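Long-range contacts in sarcosine oxidase (Pyrococcus horikoshii, PDB 1Y56), which forms the FAD-binding beta subunit of an L-proline dehydrogenase complex and probably carries out the flavin-dependent oxidation of L-proline: residues 81-87 with 140-146; 229-235 with 254-260. All blocks are in the same frame, centred on the assembly; numbering follows the deposited sequence.

Contact 1: residues 81-87 with 140-146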
loop_
_atom_site.group_PDB
_atom_site.type_symbol
_atom_site.label_atom_id
_atom_site.label_comp_id
_atom_site.label_asym_id
_atom_site.label_seq_id
_atom_site.Cartn_x
_atom_site.Cartn_y
_atom_site.Cartn_z
ATOM N N SER B 81 -41.039 38.277 11.071
ATOM C CA SER B 81 -40.667 38.545 12.472
ATOM C C SER B 81 -39.449 39.452 12.675
ATOM O O SER B 81 -38.298 39.061 12.462
ATOM C CB SER B 81 -40.489 37.221 13.237
ATOM O OG SER B 81 -39.775 37.412 14.427
ATOM N N PHE B 82 -39.747 40.667 13.117
ATOM C CA PHE B 82 -38.777 41.715 13.353
ATOM C C PHE B 82 -39.232 42.478 14.589
ATOM O O PHE B 82 -40.111 43.340 14.511
ATOM C CB PHE B 82 -38.684 42.620 12.116
ATOM C CG PHE B 82 -38.238 44.031 12.407
ATOM C CD1 PHE B 82 -37.046 44.286 13.101
ATOM C CD2 PHE B 82 -39.009 45.113 11.970
ATOM C CE1 PHE B 82 -36.630 45.602 13.366
ATOM C CE2 PHE B 82 -38.612 46.436 12.232
ATOM C CZ PHE B 82 -37.414 46.681 12.927
ATOM N N LYS B 83 -38.648 42.132 15.734
ATOM C CA LYS B 83 -39.040 42.728 17.011
ATOM C C LYS B 83 -38.314 44.055 17.215
ATOM O O LYS B 83 -37.092 44.108 17.178
ATOM C CB LYS B 83 -38.770 41.788 18.214
ATOM C CG LYS B 83 -39.223 40.295 18.126
ATOM C CD LYS B 83 -40.569 40.015 17.411
ATOM C CE LYS B 83 -41.804 40.332 18.263
ATOM N NZ LYS B 83 -42.038 39.364 19.383
ATOM N N GLN B 84 -39.072 45.129 17.425
ATOM C CA GLN B 84 -38.485 46.435 17.705
ATOM C C GLN B 84 -38.195 46.572 19.191
ATOM O O GLN B 84 -38.929 47.229 19.914
ATOM C CB GLN B 84 -39.404 47.554 17.217
ATOM C CG GLN B 84 -39.313 47.809 15.709
ATOM C CD GLN B 84 -40.175 48.968 15.257
ATOM O OE1 GLN B 84 -39.687 49.932 14.659
ATOM N NE2 GLN B 84 -41.464 48.888 15.554
ATOM N N THR B 85 -37.123 45.937 19.647
ATOM C CA THR B 85 -36.785 45.941 21.064
ATOM C C THR B 85 -35.777 47.030 21.433
ATOM O O THR B 85 -35.398 47.154 22.599
ATOM C CB THR B 85 -36.227 44.583 21.523
ATOM O OG1 THR B 85 -34.991 44.321 20.843
ATOM C CG2 THR B 85 -37.216 43.463 21.250
ATOM N N GLY B 86 -35.350 47.812 20.445
ATOM C CA GLY B 86 -34.396 48.903 20.671
ATOM C C GLY B 86 -32.927 48.516 20.582
ATOM O O GLY B 86 -32.589 47.334 20.464
ATOM N N TYR B 87 -32.070 49.537 20.612
ATOM C CA TYR B 87 -30.615 49.410 20.717
ATOM C C TYR B 87 -30.209 50.308 21.852
ATOM O O TYR B 87 -30.704 51.423 21.972
ATOM C CB TYR B 87 -29.939 49.967 19.481
ATOM C CG TYR B 87 -29.186 49.018 18.575
ATOM C CD1 TYR B 87 -27.809 49.138 18.427
ATOM C CD2 TYR B 87 -29.851 48.059 17.806
ATOM C CE1 TYR B 87 -27.104 48.313 17.562
ATOM C CE2 TYR B 87 -29.150 47.218 16.930
ATOM C CZ TYR B 87 -27.779 47.358 16.812
ATOM O OH TYR B 87 -27.064 46.553 15.958
ATOM N N ASN B 140 -32.707 54.123 21.505
ATOM C CA ASN B 140 -33.758 54.327 20.509
ATOM C C ASN B 140 -34.690 53.122 20.469
ATOM O O ASN B 140 -34.248 51.999 20.183
ATOM C CB ASN B 140 -33.191 54.616 19.115
ATOM C CG ASN B 140 -34.281 54.910 18.087
ATOM O OD1 ASN B 140 -34.540 56.057 17.747
ATOM N ND2 ASN B 140 -34.923 53.875 17.597
ATOM N N PRO B 141 -35.986 53.346 20.742
ATOM C CA PRO B 141 -36.918 52.221 20.840
ATOM C C PRO B 141 -37.366 51.633 19.491
ATOM O O PRO B 141 -37.977 50.573 19.477
ATOM C CB PRO B 141 -38.104 52.808 21.615
ATOM C CG PRO B 141 -38.072 54.277 21.315
ATOM C CD PRO B 141 -36.648 54.648 20.968
ATOM N N THR B 142 -37.061 52.288 18.374
ATOM C CA THR B 142 -37.450 51.744 17.066
ATOM C C THR B 142 -36.363 50.945 16.332
ATOM O O THR B 142 -36.584 50.496 15.210
ATOM C CB THR B 142 -38.023 52.816 16.130
ATOM O OG1 THR B 142 -37.115 53.916 16.050
ATOM C CG2 THR B 142 -39.350 53.308 16.643
ATOM N N ASP B 143 -35.198 50.766 16.955
ATOM C CA ASP B 143 -34.214 49.787 16.476
ATOM C C ASP B 143 -34.668 48.399 16.933
ATOM O O ASP B 143 -35.435 48.266 17.893
ATOM C CB ASP B 143 -32.812 50.081 17.022
ATOM C CG ASP B 143 -32.256 51.432 16.557
ATOM O OD1 ASP B 143 -31.480 52.039 17.330
ATOM O OD2 ASP B 143 -32.578 51.896 15.438
ATOM N N GLY B 144 -34.202 47.361 16.255
ATOM C CA GLY B 144 -34.655 46.019 16.570
ATOM C C GLY B 144 -33.714 44.933 16.111
ATOM O O GLY B 144 -32.562 45.183 15.782
ATOM N N LYS B 145 -34.228 43.712 16.110
ATOM C CA LYS B 145 -33.473 42.537 15.736
ATOM C C LYS B 145 -34.371 41.591 14.949
ATOM O O LYS B 145 -35.584 41.617 15.115
ATOM C CB LYS B 145 -32.889 41.863 16.973
ATOM C CG LYS B 145 -33.797 41.876 18.153
ATOM C CD LYS B 145 -33.223 41.086 19.294
ATOM C CE LYS B 145 -34.343 40.601 20.175
ATOM N NZ LYS B 145 -33.837 40.273 21.508
ATOM N N ALA B 146 -33.767 40.796 14.066
ATOM C CA ALA B 146 -34.476 39.846 13.209
ATOM C C ALA B 146 -33.491 38.733 12.890
ATOM O O ALA B 146 -32.289 38.948 13.000
ATOM C CB ALA B 146 -34.937 40.524 11.928
HETATM O O HOH W 1 -38.339 49.364 21.700
#

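Contact 2: residues 229-235 with 254-260. With FMN (flavin mononucleotide), chain E.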
loop_
_atom_site.group_PDB
_atom_site.type_symbol
_atom_site.label_atom_id
_atom_site.label_comp_id
_atom_site.label_asym_id
_atom_site.label_seq_id
_atom_site.Cartn_x
_atom_site.Cartn_y
_atom_site.Cartn_z
ATOM N N ILE B 229 -22.570 32.041 21.453
ATOM C CA ILE B 229 -23.956 31.813 21.842
ATOM C C ILE B 229 -23.961 31.104 23.195
ATOM O O ILE B 229 -23.181 30.174 23.423
ATOM C CB ILE B 229 -24.753 31.001 20.764
ATOM C CG1 ILE B 229 -26.228 30.902 21.129
ATOM C CG2 ILE B 229 -24.163 29.584 20.553
ATOM C CD1 ILE B 229 -26.924 32.202 21.093
ATOM N N THR B 230 -24.819 31.554 24.102
ATOM C CA THR B 230 -24.947 30.879 25.385
ATOM C C THR B 230 -26.125 29.914 25.357
ATOM O O THR B 230 -26.819 29.791 24.346
ATOM C CB THR B 230 -25.121 31.867 26.543
ATOM O OG1 THR B 230 -26.509 32.171 26.708
ATOM C CG2 THR B 230 -24.364 33.147 26.285
ATOM N N GLN B 231 -26.337 29.220 26.471
ATOM C CA GLN B 231 -27.503 28.364 26.648
ATOM C C GLN B 231 -28.754 29.234 26.694
ATOM O O GLN B 231 -28.667 30.396 27.067
ATOM C CB GLN B 231 -27.372 27.586 27.938
ATOM C CG GLN B 231 -27.328 28.459 29.152
ATOM C CD GLN B 231 -27.395 27.658 30.424
ATOM O OE1 GLN B 231 -26.404 27.539 31.162
ATOM N NE2 GLN B 231 -28.565 27.083 30.689
ATOM N N PRO B 232 -29.921 28.680 26.311
ATOM C CA PRO B 232 -31.152 29.464 26.334
ATOM C C PRO B 232 -31.603 29.827 27.745
ATOM O O PRO B 232 -31.323 29.105 28.702
ATOM C CB PRO B 232 -32.176 28.540 25.678
ATOM C CG PRO B 232 -31.384 27.496 24.989
ATOM C CD PRO B 232 -30.170 27.313 25.829
ATOM N N ILE B 233 -32.323 30.936 27.834
ATOM C CA ILE B 233 -32.640 31.626 29.075
ATOM C C ILE B 233 -34.086 32.095 28.926
ATOM O O ILE B 233 -34.600 32.158 27.814
ATOM C CB ILE B 233 -31.583 32.787 29.299
ATOM C CG1 ILE B 233 -30.393 32.248 30.069
ATOM C CG2 ILE B 233 -32.120 34.029 30.004
ATOM C CD1 ILE B 233 -30.784 31.211 31.077
ATOM N N LYS B 234 -34.756 32.392 30.031
ATOM C CA LYS B 234 -36.120 32.910 29.979
ATOM C C LYS B 234 -36.301 33.984 28.901
ATOM O O LYS B 234 -35.493 34.907 28.794
ATOM C CB LYS B 234 -36.507 33.470 31.343
ATOM C CG LYS B 234 -37.940 33.150 31.760
ATOM C CD LYS B 234 -38.066 32.927 33.290
ATOM C CE LYS B 234 -38.070 34.261 34.080
ATOM N NZ LYS B 234 -39.209 35.164 33.664
ATOM N N ARG B 235 -37.354 33.842 28.094
ATOM C CA ARG B 235 -37.744 34.837 27.079
ATOM C C ARG B 235 -37.720 36.266 27.620
ATOM O O ARG B 235 -38.049 36.502 28.775
ATOM C CB ARG B 235 -39.149 34.533 26.546
ATOM C CG ARG B 235 -40.287 34.581 27.630
ATOM C CD ARG B 235 -40.971 33.194 27.920
ATOM N NE ARG B 235 -40.186 32.259 28.754
ATOM C CZ ARG B 235 -39.490 31.206 28.296
ATOM N NH1 ARG B 235 -39.448 30.929 26.990
ATOM N NH2 ARG B 235 -38.826 30.428 29.149
ATOM N N GLN B 254 -30.535 38.827 23.170
ATOM C CA GLN B 254 -31.068 37.474 23.254
ATOM C C GLN B 254 -31.711 37.106 21.919
ATOM O O GLN B 254 -32.356 37.945 21.285
ATOM C CB GLN B 254 -32.050 37.368 24.421
ATOM C CG GLN B 254 -32.723 36.030 24.610
ATOM C CD GLN B 254 -33.416 35.915 25.964
ATOM O OE1 GLN B 254 -33.807 36.921 26.564
ATOM N NE2 GLN B 254 -33.567 34.679 26.455
ATOM N N THR B 255 -31.502 35.868 21.475
ATOM C CA THR B 255 -32.156 35.382 20.260
ATOM C C THR B 255 -33.613 35.008 20.540
ATOM O O THR B 255 -34.049 34.915 21.707
ATOM C CB THR B 255 -31.458 34.149 19.665
ATOM O OG1 THR B 255 -31.519 33.070 20.600
ATOM C CG2 THR B 255 -30.022 34.446 19.323
ATOM N N PHE B 256 -34.355 34.779 19.456
ATOM C CA PHE B 256 -35.731 34.320 19.546
ATOM C C PHE B 256 -35.812 32.928 20.170
ATOM O O PHE B 256 -36.747 32.636 20.899
ATOM C CB PHE B 256 -36.411 34.393 18.183
ATOM C CG PHE B 256 -36.423 35.786 17.586
ATOM C CD1 PHE B 256 -36.624 36.909 18.394
ATOM C CD2 PHE B 256 -36.244 35.976 16.214
ATOM C CE1 PHE B 256 -36.630 38.192 17.846
ATOM C CE2 PHE B 256 -36.253 37.258 15.660
ATOM C CZ PHE B 256 -36.450 38.364 16.474
ATOM N N HIS B 257 -34.808 32.091 19.924
ATOM C CA HIS B 257 -34.694 30.810 20.630
ATOM C C HIS B 257 -34.432 30.956 22.155
ATOM O O HIS B 257 -34.792 30.071 22.925
ATOM C CB HIS B 257 -33.632 29.909 19.964
ATOM C CG HIS B 257 -33.520 28.541 20.574
ATOM N ND1 HIS B 257 -34.271 27.467 20.141
ATOM C CD2 HIS B 257 -32.752 28.074 21.589
ATOM C CE1 HIS B 257 -33.970 26.397 20.858
ATOM N NE2 HIS B 257 -33.047 26.738 21.742
ATOM N N GLY B 258 -33.803 32.054 22.583
ATOM C CA GLY B 258 -33.524 32.290 24.010
ATOM C C GLY B 258 -32.044 32.365 24.348
ATOM O O GLY B 258 -31.658 32.379 25.523
ATOM N N GLY B 259 -31.221 32.473 23.308
ATOM C CA GLY B 259 -29.798 32.246 23.415
ATOM C C GLY B 259 -28.910 33.268 24.087
ATOM O O GLY B 259 -28.067 32.917 24.900
ATOM N N ILE B 260 -29.055 34.536 23.765
ATOM C CA ILE B 260 -27.962 35.487 24.106
ATOM C C ILE B 260 -26.746 35.230 23.215
ATOM O O ILE B 260 -25.910 34.366 23.485
ATOM C CB ILE B 260 -27.525 35.515 25.598
ATOM C CG1 ILE B 260 -28.691 35.911 26.488
ATOM C CG2 ILE B 260 -26.411 36.529 25.791
ATOM C CD1 ILE B 260 -28.487 35.519 27.920
HETATM N N1 FMN E . -24.978 27.430 17.355
HETATM C C2 FMN E . -25.407 26.644 18.370
HETATM O O2 FMN E . -24.740 25.636 18.700
HETATM N N3 FMN E . -26.543 26.929 19.036
HETATM C C4 FMN E . -27.276 28.008 18.698
HETATM O O4 FMN E . -28.330 28.263 19.321
HETATM C C4A FMN E . -26.855 28.838 17.650
HETATM N N5 FMN E . -27.576 29.933 17.284
HETATM C C5A FMN E . -27.186 30.752 16.270
HETATM C C6 FMN E . -27.969 31.864 15.940
HETATM C C7 FMN E . -27.594 32.720 14.901
HETATM C C7M FMN E . -28.487 33.903 14.591
HETATM C C8 FMN E . -26.415 32.450 14.190
HETATM C C8M FMN E . -25.954 33.318 13.079
HETATM C C9 FMN E . -25.635 31.338 14.516
HETATM C C9A FMN E . -26.010 30.483 15.559
HETATM N N10 FMN E . -25.244 29.340 15.919
HETATM C C10 FMN E . -25.675 28.518 16.980
HETATM C "C1'" FMN E . -24.000 29.012 15.242
HETATM C "C2'" FMN E . -24.226 28.174 14.011
HETATM O "O2'" FMN E . -23.759 26.846 14.307
HETATM C "C3'" FMN E . -23.494 28.903 12.870
HETATM O "O3'" FMN E . -24.200 28.806 11.621
HETATM C "C4'" FMN E . -22.103 28.380 12.708
HETATM O "O4'" FMN E . -21.566 27.813 13.651
HETATM C "C5'" FMN E . -21.387 28.551 11.384
HETATM O "O5'" FMN E . -20.957 27.268 10.940
HETATM P P FMN E . -19.512 26.688 11.356
HETATM O O1P FMN E . -18.570 27.468 10.476
HETATM O O2P FMN E . -19.623 25.216 11.053
HETATM O O3P FMN E . -19.321 26.974 12.818
#

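Contact 1: residues 81-87 with 140-146
Two antiparallel pairings out of register by one residue are separated here by a type I turn from Asn140 to Asp143 and an inverse gamma turn centred on Gln84. The junction joins the small sheet 82-83/145-146 to strands 87-91 and 136-140 of the eight-stranded mixed sheet in this FAD-dependent oxidoreductase fold. On one side of the break, Lys145 N donates to Lys83 O at 3.1 Å, with a weak return bond (Lys83 N to Lys145 O, 3.2 Å). On the other, both bonds of the Tyr87-Asn140 pair are weak. The gap is spanned by a short Gly86 N to Asp143 O bond, 2.6 Å, and a water donating to Gln84 O (2.8 Å) and Pro141 O (2.6 Å). Gly144 permits this closeness: a CB there would clash with Lys83 O and Phe82 CE1, which lies 3.8 Å from Gly144 CA. Asp143 OD1 lies 3.4 Å from Tyr87 CB, while the carboxylate accepts bonds from Gln53 N and Gln54 NE2. Around it, Phe82 meets Trp71 of helix 58-78, Ala146 touches Phe338 of helix 337-354, and Tyr87, its OH hydrogen-bonded to Gly50 O, packs on Met241 and Ile243 of strand 241-244.

Contact 2: residues 229-235 with 254-260
Thr230 N donates to Ile260 O at 3.1 Å, and Gln254 NE2 reaches Lys234 O at 3.0 Å; between these bonds, the end of strand 221-230 and its continuation are held against the long connecting loop of the beta-hairpin 250-253/261-263 in the mixed sheet. Gln254 NE2 also bonds Gly258 O at 3.1 Å, and that carbonyl accepts a weak bond from Ile233 N at 2.8 Å. Within the loop, Thr255 OG1 accepts from Gly259 N (2.8 Å) and weakly from Gly258 N (3.2 Å), with a weak Gly258 N to Thr255 O bond (3.0 Å), an ST motif. Glycines suit this tight bend: Gly258 has a positive phi of 117°, and a CB on Gly259 would clash with Ile229 CD1. Farther out, Pro232 CG meets the His257 ring edge at CD2 (3.7 Å), and that ring stacks on His443 of the PH1363 chain at the subunit interface. On the flavin side, Ile229 lines the FMN pocket, with its CG1 3.8 Å from FMN O4.

Overall arrangement
The two contacts illustrate how contacts in series along a chain can join one another close to two cofactors. Their centres lie 16 Å apart, and they touch directly: Lys145 NZ of contact 1 probably hydrogen-bonds to Gln254 O of contact 2 at 2.8 Å, and the amine also bonds Asn239 O and Thr253 OG1. Phe256, out of reach of 229-235, packs on contact 1, its CE1 3.4 Å from Lys83 CG, its CZ 3.6 Å from Lys145 O and its CE2 3.7 Å from Ser81 OG. Each contact approaches a different flavin: the Tyr87 side chain is about 5 Å from FAD, whereas contact 2 supplies a wall residue of the FMN pocket.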